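Vibralactone Cyclase (Boreostereum vibrans, PDB 6KD0) catalyses the cyclization that forms the fused bicyclic beta-lactone of vibralactone, and belongs to the alpha/beta hydrolase family. Local coordinates at residues A[325-328]-A[329-333]. Numbering follows the deposited sequence.
Sequences KFQE and ETIEG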
# COMPACT_ATOMS: atom_id res chain seq x y z
N LYS A 325 -6.28 0.97 15.79
CA LYS A 325 -6.58 -0.45 15.61
C LYS A 325 -6.27 -0.88 14.18
O LYS A 325 -5.76 -1.98 13.95
CB LYS A 325 -8.04 -0.73 15.96
CG LYS A 325 -8.37 -2.21 15.99
CD LYS A 325 -9.76 -2.47 16.57
CE LYS A 325 -10.18 -3.93 16.39
NZ LYS A 325 -11.39 -4.04 15.52
N PHE A 326 -6.57 -0.01 13.21
CA PHE A 326 -6.20 -0.27 11.82
C PHE A 326 -4.70 -0.50 11.68
O PHE A 326 -4.26 -1.44 11.01
CB PHE A 326 -6.67 0.90 10.94
CG PHE A 326 -6.60 0.62 9.45
CD1 PHE A 326 -5.40 0.68 8.76
CD2 PHE A 326 -7.75 0.29 8.74
CE1 PHE A 326 -5.34 0.41 7.37
CE2 PHE A 326 -7.71 0.03 7.37
CZ PHE A 326 -6.51 0.10 6.69
N GLN A 327 -3.88 0.34 12.32
CA GLN A 327 -2.44 0.12 12.21
C GLN A 327 -2.01 -1.16 12.93
O GLN A 327 -1.15 -1.91 12.43
CB GLN A 327 -1.64 1.31 12.72
CG GLN A 327 -0.13 1.17 12.48
CD GLN A 327 0.24 1.13 11.00
OE1 GLN A 327 -0.55 1.48 10.12
NE2 GLN A 327 1.47 0.72 10.72
N GLU A 328 -2.63 -1.44 14.08
CA GLU A 328 -2.32 -2.67 14.81
C GLU A 328 -2.67 -3.91 13.99
O GLU A 328 -1.92 -4.89 13.98
CB GLU A 328 -3.07 -2.71 16.15
CG GLU A 328 -2.56 -1.71 17.18
CD GLU A 328 -3.54 -1.54 18.35
OE1 GLU A 328 -4.47 -2.37 18.47
OE2 GLU A 328 -3.38 -0.58 19.14
N GLU A 329 -3.80 -3.87 13.29
CA GLU A 329 -4.20 -5.00 12.45
C GLU A 329 -3.34 -5.09 11.19
O GLU A 329 -3.12 -6.20 10.68
CB GLU A 329 -5.68 -4.90 12.10
CG GLU A 329 -6.17 -6.09 11.26
CD GLU A 329 -7.65 -6.36 11.44
OE1 GLU A 329 -8.09 -7.49 11.09
OE2 GLU A 329 -8.37 -5.45 11.91
N THR A 330 -2.85 -3.96 10.68
CA THR A 330 -1.83 -3.99 9.63
C THR A 330 -0.63 -4.80 10.09
O THR A 330 -0.14 -5.70 9.39
CB THR A 330 -1.39 -2.57 9.25
OG1 THR A 330 -2.49 -1.84 8.69
CG2 THR A 330 -0.23 -2.60 8.24
N ILE A 331 -0.14 -4.47 11.29
CA ILE A 331 1.04 -5.14 11.82
C ILE A 331 0.76 -6.61 12.10
O ILE A 331 1.62 -7.47 11.87
CB ILE A 331 1.54 -4.40 13.07
CG1 ILE A 331 2.06 -3.01 12.67
CG2 ILE A 331 2.62 -5.20 13.77
CD1 ILE A 331 2.39 -2.12 13.86
N GLU A 332 -0.46 -6.93 12.54
CA GLU A 332 -0.86 -8.33 12.76
C GLU A 332 -0.93 -9.10 11.46
O GLU A 332 -0.58 -10.29 11.41
CB GLU A 332 -2.22 -8.40 13.47
CG GLU A 332 -2.18 -8.27 14.98
CD GLU A 332 -3.59 -8.16 15.58
OE1 GLU A 332 -3.70 -7.78 16.78
OE2 GLU A 332 -4.57 -8.45 14.86
N GLY A 333 -1.40 -8.47 10.38
CA GLY A 333 -1.40 -9.13 9.08
C GLY A 333 0.01 -9.38 8.58
O GLY A 333 0.32 -10.44 8.03
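The Phe326 ring and the hydroxyl of Thr330 meet one helical turn apart, the hydroxyl coming in obliquely, with OG1 of Thr330 3.9 Å from CD1 of Phe326. A chi1 of -168° carries the ring toward the sheet, where His314, Tyr306 and Met276 suit a large, flat, apolar group. The Gln327 side chain, bent at chi2 (64°), passes Thr330 and lies against Asp117, Ile121 and Arg318, a partly exposed place fit for a polar-ended chain. Threonine suits its buried position because OG1 of Thr330 donates to O of Phe326 at 2.9 Å, while N of Thr330 makes its helical hydrogen bond to that oxygen from the opposite face of the carbonyl plane. A valine here would probably leave O of Phe326 with just the backbone N-H of this residue and deprive NE2 of Gln207 of its weak partner. The extended chain of Glu329 carries OE1 to a hydrogen bond with OG1 of Thr304, and Ile331 packs on Ile121 and Leu125. Lys325, Glu328 and Glu332 are exposed, as befits charged residues. The i to i+4 bonds, with a threonine hydroxyl sharing a backbone carbonyl, are typical of an alpha-helix, here 321-338, packed against the central sheet of the alpha/beta hydrolase fold.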